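Local coordinates for protein peptidoglycan glycosyltransferase (Atopobium parvulum, PDB 4OVD) that belongs to the penicillin-binding proteins of the bacterial cell envelope, pairing a dimerisation domain with a domain of the penicillin-binding transpeptidase family, at residues Leu164-Ala169 against Val277-Leu282; Lys229-Gln234 against Ile260-Ser265; Ser249-Asn254 against Pro417-Ile422. All blocks are in the same frame, centred on the assembly; numbering follows the deposited sequence.

Contact 1: residues Leu164-Ala169 against Val277-Leu282; sequences LGFVNA and VDYESL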
loop_
_atom_site.group_PDB
_atom_site.type_symbol
_atom_site.label_atom_id
_atom_site.label_comp_id
_atom_site.label_asym_id
_atom_site.label_seq_id
_atom_site.Cartn_x
_atom_site.Cartn_y
_atom_site.Cartn_z
ATOM N N LEU A 164 2.400 -12.466 10.222
ATOM C CA LEU A 164 1.872 -13.311 11.286
ATOM C C LEU A 164 2.057 -12.742 12.690
ATOM O O LEU A 164 1.153 -12.803 13.509
ATOM C CB LEU A 164 2.507 -14.707 11.244
ATOM C CG LEU A 164 2.220 -15.465 9.964
ATOM C CD1 LEU A 164 3.150 -16.693 9.805
ATOM C CD2 LEU A 164 0.766 -15.865 9.992
ATOM N N GLY A 165 3.233 -12.210 12.964
ATOM C CA GLY A 165 3.563 -11.688 14.294
ATOM C C GLY A 165 4.086 -12.813 15.144
ATOM O O GLY A 165 4.127 -13.956 14.709
ATOM N N PHE A 166 4.496 -12.531 16.366
ATOM C CA PHE A 166 4.974 -13.613 17.242
ATOM C C PHE A 166 4.142 -13.615 18.452
ATOM O O PHE A 166 3.401 -12.647 18.731
ATOM C CB PHE A 166 6.482 -13.543 17.528
ATOM C CG PHE A 166 6.879 -12.490 18.520
ATOM C CD1 PHE A 166 6.960 -11.173 18.160
ATOM C CD2 PHE A 166 7.224 -12.853 19.824
ATOM C CE1 PHE A 166 7.314 -10.207 19.106
ATOM C CE2 PHE A 166 7.598 -11.906 20.758
ATOM C CZ PHE A 166 7.640 -10.585 20.393
ATOM N N VAL A 167 4.216 -14.723 19.153
ATOM C CA VAL A 167 3.488 -14.947 20.394
ATOM C C VAL A 167 4.575 -15.028 21.451
ATOM O O VAL A 167 5.594 -15.699 21.250
ATOM C CB VAL A 167 2.653 -16.264 20.268
ATOM C CG1 VAL A 167 1.990 -16.664 21.575
ATOM C CG2 VAL A 167 1.593 -16.109 19.180
ATOM N N ASN A 168 4.423 -14.301 22.553
ATOM C CA ASN A 168 5.429 -14.408 23.614
ATOM C C ASN A 168 5.214 -15.605 24.532
ATOM O O ASN A 168 4.276 -16.375 24.354
ATOM C CB ASN A 168 5.477 -13.130 24.419
ATOM C CG ASN A 168 4.203 -12.864 25.180
ATOM O OD1 ASN A 168 3.441 -13.767 25.521
ATOM N ND2 ASN A 168 3.984 -11.618 25.476
ATOM N N ALA A 169 6.112 -15.738 25.523
ATOM C CA ALA A 169 6.117 -16.810 26.547
ATOM C C ALA A 169 4.820 -16.934 27.327
ATOM O O ALA A 169 4.467 -18.016 27.757
ATOM C CB ALA A 169 7.281 -16.604 27.510
ATOM N N VAL A 277 15.729 -10.939 17.913
ATOM C CA VAL A 277 14.749 -10.276 16.979
ATOM C C VAL A 277 14.626 -8.776 17.205
ATOM O O VAL A 277 14.324 -8.354 18.315
ATOM C CB VAL A 277 13.299 -10.793 17.116
ATOM C CG1 VAL A 277 12.472 -10.267 15.958
ATOM C CG2 VAL A 277 13.256 -12.311 17.128
ATOM N N ASP A 278 14.780 -7.980 16.156
ATOM C CA ASP A 278 14.712 -6.517 16.272
ATOM C C ASP A 278 13.283 -6.042 16.171
ATOM O O ASP A 278 12.660 -6.165 15.101
ATOM C CB ASP A 278 15.559 -5.863 15.180
ATOM C CG ASP A 278 15.269 -4.378 15.026
ATOM O OD1 ASP A 278 14.791 -3.709 15.976
ATOM O OD2 ASP A 278 15.511 -3.883 13.917
ATOM N N TYR A 279 12.758 -5.456 17.254
ATOM C CA TYR A 279 11.351 -5.032 17.261
ATOM C C TYR A 279 10.909 -4.160 16.107
ATOM O O TYR A 279 9.777 -4.307 15.638
ATOM C CB TYR A 279 10.851 -4.470 18.603
ATOM C CG TYR A 279 10.852 -5.446 19.739
ATOM C CD1 TYR A 279 10.942 -6.819 19.521
ATOM C CD2 TYR A 279 10.632 -5.017 21.039
ATOM C CE1 TYR A 279 10.920 -7.719 20.564
ATOM C CE2 TYR A 279 10.652 -5.922 22.104
ATOM C CZ TYR A 279 10.775 -7.266 21.855
ATOM O OH TYR A 279 10.738 -8.181 22.871
ATOM N N GLU A 280 11.777 -3.294 15.598
ATOM C CA GLU A 280 11.405 -2.497 14.456
ATOM C C GLU A 280 11.132 -3.288 13.173
ATOM O O GLU A 280 10.300 -2.860 12.377
ATOM C CB GLU A 280 12.357 -1.331 14.208
ATOM C CG GLU A 280 12.059 -0.184 15.188
ATOM C CD GLU A 280 12.715 1.143 14.835
ATOM O OE1 GLU A 280 13.112 1.335 13.666
ATOM O OE2 GLU A 280 12.799 2.013 15.732
ATOM N N SER A 281 11.668 -4.492 13.036
ATOM C CA SER A 281 11.408 -5.285 11.807
ATOM C C SER A 281 10.014 -5.933 11.814
ATOM O O SER A 281 9.583 -6.494 10.812
ATOM C CB SER A 281 12.449 -6.393 11.635
ATOM O OG SER A 281 12.232 -7.437 12.582
ATOM N N LEU A 282 9.331 -5.881 12.959
ATOM C CA LEU A 282 7.991 -6.433 13.122
ATOM C C LEU A 282 6.837 -5.580 12.582
ATOM O O LEU A 282 5.681 -6.019 12.540
ATOM C CB LEU A 282 7.729 -6.686 14.608
ATOM C CG LEU A 282 8.744 -7.643 15.232
ATOM C CD1 LEU A 282 8.473 -7.754 16.715
ATOM C CD2 LEU A 282 8.688 -8.996 14.564
#
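Phe-166 meets Leu-282 and Tyr-279 in a small apolar contact at the surface, with no hydrogen bond across it. Phe-166 CE1 lies 3.6 Å from Leu-282 CD1, and the neighbouring ring atom Phe-166 CD1 is 4.0 Å from the same methyl. The two side chains cross at about a right angle. One methyl thus rests obliquely against the CD1-CE1 side of the ring. Further out, Phe-166 CZ comes within 4.4 Å of Tyr-279 CE1, a loose approach of the two rings. The Phe-166 ring gets there because its CG sits between the backbone N and the carbonyl carbon (chi1 76°).

The polar bonds shape the partner loop. Asp-278 OD1 accepts the backbone N-H of Glu-280 at 3.1 Å, which makes an Asx turn. The donor comes from above the carboxylate plane, 66° out of it. Asp-278 O receives Ser-281 N at 2.8 Å, and Tyr-279 O receives Leu-282 N at 3.1 Å. These bonds hold the short 3-10 segment 279-282 that presents Tyr-279 and Leu-282.

Phe-166 N is hydrogen-bonded to Ser-175 OG, and Ser-281 O to Gln-162 NE2. Segment 164-169 leaves helix 161-164 at Gly-165 and runs on toward helix 176-180. Segment 277-282 follows strand 260-266 and leads into helix 285-288, so the contact joins a loop of the dimerisation domain to one of the transpeptidase domain.

Contact 2: residues Lys229-Gln234 against Ile260-Ser265; sequences KKAEEQ and IYAAAS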
loop_
_atom_site.group_PDB
_atom_site.type_symbol
_atom_site.label_atom_id
_atom_site.label_comp_id
_atom_site.label_asym_id
_atom_site.label_seq_id
_atom_site.Cartn_x
_atom_site.Cartn_y
_atom_site.Cartn_z
ATOM N N LYS A 229 6.775 -15.605 -0.038
ATOM C CA LYS A 229 8.206 -15.904 -0.051
ATOM C C LYS A 229 8.946 -15.169 -1.153
ATOM O O LYS A 229 10.070 -14.707 -0.986
ATOM C CB LYS A 229 8.359 -17.417 -0.229
ATOM C CG LYS A 229 9.776 -17.930 -0.263
ATOM C CD LYS A 229 9.744 -19.414 -0.636
ATOM C CE LYS A 229 11.128 -20.023 -0.645
ATOM N NZ LYS A 229 11.668 -19.956 0.744
ATOM N N LYS A 230 8.346 -15.143 -2.324
ATOM C CA LYS A 230 8.892 -14.398 -3.455
ATOM C C LYS A 230 8.908 -12.918 -3.142
ATOM O O LYS A 230 9.871 -12.238 -3.467
ATOM C CB LYS A 230 8.037 -14.591 -4.692
ATOM C CG LYS A 230 8.021 -16.007 -5.242
ATOM C CD LYS A 230 7.104 -16.079 -6.456
ATOM C CE LYS A 230 7.003 -17.486 -6.977
ATOM N NZ LYS A 230 8.370 -17.893 -7.363
ATOM N N ALA A 231 7.822 -12.393 -2.570
ATOM C CA ALA A 231 7.788 -10.976 -2.229
ATOM C C ALA A 231 8.973 -10.623 -1.344
ATOM O O ALA A 231 9.668 -9.621 -1.566
ATOM C CB ALA A 231 6.498 -10.611 -1.527
ATOM N N GLU A 232 9.244 -11.484 -0.364
ATOM C CA GLU A 232 10.337 -11.225 0.561
ATOM C C GLU A 232 11.684 -11.297 -0.073
ATOM O O GLU A 232 12.543 -10.459 0.161
ATOM C CB GLU A 232 10.242 -12.182 1.748
ATOM C CG GLU A 232 8.968 -11.919 2.553
ATOM C CD GLU A 232 8.843 -12.757 3.815
ATOM O OE1 GLU A 232 9.772 -13.572 4.060
ATOM O OE2 GLU A 232 7.832 -12.574 4.564
ATOM N N GLU A 233 11.895 -12.297 -0.908
ATOM C CA GLU A 233 13.188 -12.429 -1.508
ATOM C C GLU A 233 13.441 -11.371 -2.554
ATOM O O GLU A 233 14.553 -10.817 -2.635
ATOM C CB GLU A 233 13.409 -13.865 -1.997
ATOM C CG GLU A 233 12.534 -14.359 -3.144
ATOM C CD GLU A 233 12.536 -15.895 -3.282
ATOM O OE1 GLU A 233 12.827 -16.594 -2.289
ATOM O OE2 GLU A 233 12.185 -16.415 -4.357
ATOM N N GLN A 234 12.410 -11.033 -3.332
ATOM C CA GLN A 234 12.538 -9.977 -4.331
ATOM C C GLN A 234 12.731 -8.600 -3.704
ATOM O O GLN A 234 13.573 -7.826 -4.142
ATOM C CB GLN A 234 11.396 -10.038 -5.345
ATOM C CG GLN A 234 11.563 -11.294 -6.200
ATOM C CD GLN A 234 10.525 -11.484 -7.260
ATOM O OE1 GLN A 234 10.223 -10.565 -7.995
ATOM N NE2 GLN A 234 9.994 -12.712 -7.369
ATOM N N ILE A 260 -5.268 -9.210 0.621
ATOM C CA ILE A 260 -3.819 -9.067 0.400
ATOM C C ILE A 260 -3.152 -10.411 0.185
ATOM O O ILE A 260 -3.163 -11.325 1.075
ATOM C CB ILE A 260 -3.191 -8.317 1.548
ATOM C CG1 ILE A 260 -3.762 -6.882 1.595
ATOM C CG2 ILE A 260 -1.657 -8.238 1.386
ATOM C CD1 ILE A 260 -3.576 -6.204 2.955
ATOM N N TYR A 261 -2.592 -10.576 -1.005
ATOM C CA TYR A 261 -1.975 -11.815 -1.328
ATOM C C TYR A 261 -0.605 -11.949 -0.746
ATOM O O TYR A 261 -0.178 -13.062 -0.446
ATOM C CB TYR A 261 -1.842 -11.995 -2.815
ATOM C CG TYR A 261 -3.102 -11.914 -3.592
ATOM C CD1 TYR A 261 -4.091 -12.891 -3.461
ATOM C CD2 TYR A 261 -3.242 -10.953 -4.568
ATOM C CE1 TYR A 261 -5.247 -12.831 -4.210
ATOM C CE2 TYR A 261 -4.383 -10.891 -5.352
ATOM C CZ TYR A 261 -5.365 -11.842 -5.194
ATOM O OH TYR A 261 -6.458 -11.736 -5.986
ATOM N N ALA A 262 0.092 -10.837 -0.649
ATOM C CA ALA A 262 1.453 -10.785 -0.083
ATOM C C ALA A 262 1.822 -9.377 0.316
ATOM O O ALA A 262 1.334 -8.428 -0.253
ATOM C CB ALA A 262 2.458 -11.293 -1.078
ATOM N N ALA A 263 2.671 -9.239 1.324
ATOM C CA ALA A 263 3.101 -7.934 1.754
ATOM C C ALA A 263 4.314 -8.035 2.633
ATOM O O ALA A 263 4.405 -8.922 3.518
ATOM C CB ALA A 263 1.956 -7.231 2.494
ATOM N N ALA A 264 5.257 -7.132 2.425
ATOM C CA ALA A 264 6.457 -7.136 3.245
ATOM C C ALA A 264 7.178 -5.807 3.252
ATOM O O ALA A 264 7.011 -5.010 2.353
ATOM C CB ALA A 264 7.397 -8.238 2.766
ATOM N N SER A 265 7.929 -5.575 4.321
ATOM C CA SER A 265 8.771 -4.423 4.493
ATOM C C SER A 265 10.162 -4.926 4.894
ATOM O O SER A 265 10.300 -5.907 5.560
ATOM C CB SER A 265 8.216 -3.517 5.624
ATOM O OG SER A 265 7.081 -2.878 5.155
#
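Ala-231 turns its CB against the CB of Ala-262, at 4.1 Å, where the helix faces the strand. At the next residue of the helix, Glu-232 CG lies 4.0 Å from Ala-264 CB, two residues along the strand from Ala-262. Ala-262 and Ala-264 point to the helix, while Ala-263 between them points away. The small side chains let the backbones come close: Glu-232 CA is 6.2 Å from Ala-264 CA.

Glu-232 uses only its aliphatic part here. Its CG stands beside the backbone N (chi1 -64°), and the chain is extended beyond it. The carboxylate is buried but not without partners. Its OE2 is hydrogen-bonded to Gly-160 N and to Gln-228 NE2, and the latter nitrogen also bonds Ala-263 O. Gln-228 therefore ties the glutamate to the strand backbone next to the packed alanines.

Tyr-261 and Ala-262 both face Ala-252 in a classic beta bulge, at the point where strand 260-266 changes direction.

Strand 260-266 is an outermost strand of the five-stranded antiparallel sheet, with strand 248-253 beside it. Helix 225-242 lies over this part of the sheet, and Ala-231 also touches Ile-250 of strand 248-253 and Phe-549 of helix 542-556.

Contact 3: residues Ser249-Asn254 against Pro417-Ile422; sequences SIMAMN and PFIQVI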
loop_
_atom_site.group_PDB
_atom_site.type_symbol
_atom_site.label_atom_id
_atom_site.label_comp_id
_atom_site.label_asym_id
_atom_site.label_seq_id
_atom_site.Cartn_x
_atom_site.Cartn_y
_atom_site.Cartn_z
ATOM N N SER A 249 9.174 -1.700 0.690
ATOM C CA SER A 249 7.975 -2.488 0.910
ATOM C C SER A 249 7.476 -3.030 -0.379
ATOM O O SER A 249 7.753 -2.454 -1.425
ATOM C CB SER A 249 6.835 -1.608 1.416
ATOM O OG SER A 249 7.155 -1.117 2.727
ATOM N N ILE A 250 6.654 -4.061 -0.282
ATOM C CA ILE A 250 6.059 -4.642 -1.462
ATOM C C ILE A 250 4.716 -5.242 -1.090
ATOM O O ILE A 250 4.561 -5.775 -0.008
ATOM C CB ILE A 250 7.080 -5.646 -2.094
ATOM C CG1 ILE A 250 6.562 -6.218 -3.390
ATOM C CG2 ILE A 250 7.273 -6.800 -1.162
ATOM C CD1 ILE A 250 7.652 -6.948 -4.149
HETATM N N MSE A 251 3.730 -5.171 -1.957
HETATM C CA MSE A 251 2.418 -5.741 -1.652
HETATM C C MSE A 251 1.699 -6.138 -2.913
HETATM O O MSE A 251 1.821 -5.458 -3.930
HETATM C CB MSE A 251 1.551 -4.697 -0.899
HETATM C CG MSE A 251 0.040 -5.038 -0.982
HETATM SE SE MSE A 251 -1.133 -4.045 0.274
HETATM C CE MSE A 251 -0.294 -4.297 2.026
ATOM N N ALA A 252 0.982 -7.250 -2.879
ATOM C CA ALA A 252 0.181 -7.672 -4.003
ATOM C C ALA A 252 -1.205 -7.834 -3.391
ATOM O O ALA A 252 -1.306 -8.484 -2.376
ATOM C CB ALA A 252 0.670 -8.977 -4.550
HETATM N N MSE A 253 -2.245 -7.323 -4.045
HETATM C CA MSE A 253 -3.581 -7.331 -3.509
HETATM C C MSE A 253 -4.578 -7.427 -4.604
HETATM O O MSE A 253 -4.278 -7.209 -5.733
HETATM C CB MSE A 253 -3.857 -6.018 -2.722
HETATM C CG MSE A 253 -4.498 -4.752 -3.430
HETATM SE SE MSE A 253 -4.828 -3.549 -1.904
HETATM C CE MSE A 253 -6.649 -4.131 -1.554
ATOM N N ASN A 254 -5.790 -7.787 -4.232
ATOM C CA ASN A 254 -6.874 -7.895 -5.126
ATOM C C ASN A 254 -7.597 -6.559 -4.966
ATOM O O ASN A 254 -8.107 -6.249 -3.888
ATOM C CB ASN A 254 -7.756 -9.069 -4.706
ATOM C CG ASN A 254 -8.912 -9.267 -5.610
ATOM O OD1 ASN A 254 -9.594 -8.347 -5.952
ATOM N ND2 ASN A 254 -9.130 -10.476 -6.011
ATOM N N PRO A 417 1.033 6.994 5.019
ATOM C CA PRO A 417 1.560 5.685 4.760
ATOM C C PRO A 417 1.126 5.326 3.374
ATOM O O PRO A 417 0.016 5.722 2.964
ATOM C CB PRO A 417 0.819 4.796 5.784
ATOM C CG PRO A 417 -0.422 5.523 6.087
ATOM C CD PRO A 417 -0.100 6.968 5.966
ATOM N N PHE A 418 1.922 4.520 2.684
ATOM C CA PHE A 418 1.609 4.137 1.330
ATOM C C PHE A 418 0.330 3.293 1.215
ATOM O O PHE A 418 -0.314 3.295 0.173
ATOM C CB PHE A 418 2.774 3.509 0.610
ATOM C CG PHE A 418 3.778 4.525 0.092
ATOM C CD1 PHE A 418 3.485 5.323 -0.990
ATOM C CD2 PHE A 418 5.003 4.655 0.695
ATOM C CE1 PHE A 418 4.383 6.282 -1.449
ATOM C CE2 PHE A 418 5.873 5.648 0.291
ATOM C CZ PHE A 418 5.588 6.444 -0.780
ATOM N N ILE A 419 -0.074 2.642 2.307
ATOM C CA ILE A 419 -1.301 1.865 2.295
ATOM C C ILE A 419 -2.524 2.758 1.948
ATOM O O ILE A 419 -3.510 2.295 1.322
ATOM C CB ILE A 419 -1.509 1.079 3.611
ATOM C CG1 ILE A 419 -2.584 -0.025 3.422
ATOM C CG2 ILE A 419 -1.849 2.023 4.735
ATOM C CD1 ILE A 419 -2.209 -1.142 2.421
ATOM N N GLN A 420 -2.415 4.052 2.216
ATOM C CA GLN A 420 -3.476 4.969 1.854
ATOM C C GLN A 420 -3.496 5.215 0.345
ATOM O O GLN A 420 -4.559 5.382 -0.284
ATOM C CB GLN A 420 -3.291 6.296 2.581
ATOM C CG GLN A 420 -3.738 6.233 4.027
ATOM C CD GLN A 420 -3.697 7.569 4.715
ATOM O OE1 GLN A 420 -3.690 8.661 4.065
ATOM N NE2 GLN A 420 -3.709 7.519 6.043
ATOM N N VAL A 421 -2.311 5.223 -0.241
ATOM C CA VAL A 421 -2.188 5.419 -1.676
ATOM C C VAL A 421 -2.724 4.197 -2.362
ATOM O O VAL A 421 -3.492 4.295 -3.331
ATOM C CB VAL A 421 -0.743 5.668 -2.104
ATOM C CG1 VAL A 421 -0.670 5.815 -3.607
ATOM C CG2 VAL A 421 -0.211 6.926 -1.402
ATOM N N ILE A 422 -2.312 3.035 -1.873
ATOM C CA ILE A 422 -2.758 1.787 -2.421
ATOM C C ILE A 422 -4.261 1.731 -2.360
ATOM O O ILE A 422 -4.923 1.422 -3.340
ATOM C CB ILE A 422 -2.118 0.628 -1.635
ATOM C CG1 ILE A 422 -0.589 0.607 -1.875
ATOM C CG2 ILE A 422 -2.737 -0.674 -2.016
ATOM C CD1 ILE A 422 0.131 -0.389 -1.039
#
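Phe-418 O is shared by two backbone N-H groups: Ile-422 N at 2.9 Å, and Val-421 N in a weak bond. These bonds belong to the helix that carries Ile-419 and Ile-422 to the sheet. The contact is helix-on-sheet packing in the transpeptidase domain of a penicillin-binding protein, where a five-stranded antiparallel sheet is flanked by helices. Strand 249-253 and helix segment 418-422 run in nearly the same direction, 28° apart, with axes 11.1 Å from each other. Long side chains fill that distance, and no hydrogen bond crosses it.

Met-251 and Met-253, both modelled as selenomethionine, point from the strand to the helix. Met-251 has its CG anti to the backbone N (chi1 160°) and bends at its last torsion (chi3 -52°). This brings its end to Ile-419, whose CD1 lies 3.7 Å from Met-251 CE and 3.8 Å from Met-251 SE. Ile-422 comes in beside it, with CD1 4.1 Å from Met-251 SE.

The touching side chains are all buried. Ile-250 and Ala-252 point to the other face of the sheet and touch Phe-549 of helix 542-556. On the near face, Ile-422 also meets Met-526 and Tyr-528 of strand 525-532, and the ring of Phe-418 meets those of Tyr-528 and Tyr-291.

Met-253 is bent at its end too, and the closest approach of the contact is made by its selenium: Met-253 SE lies 3.6 Å from Ile-422 CG2, so each branch of Ile-422 meets one selenomethionine.

In the fold
Contacts 2 and 3 share one antiparallel sheet and lie on its two faces, with centres about 11 Å apart. Their strands, 248-253 and 260-266, are neighbours in it. Probable hydrogen bonds join them, from Tyr-261 N to Ala-252 O and from Ile-250 N to Ala-264 O, each 2.8 Å. Together the contacts place a helix on either side of this sheet edge. Contact 1 lies at the surface. Its centre is about 17 Å from that of contact 2 and 21 Å from that of contact 3, though its nearest atoms come to about 5 Å of contact 2 without touching. Gln-162 NE2 is hydrogen-bonded to both Ser-281 O of contact 1 and Ser-265 O of contact 2.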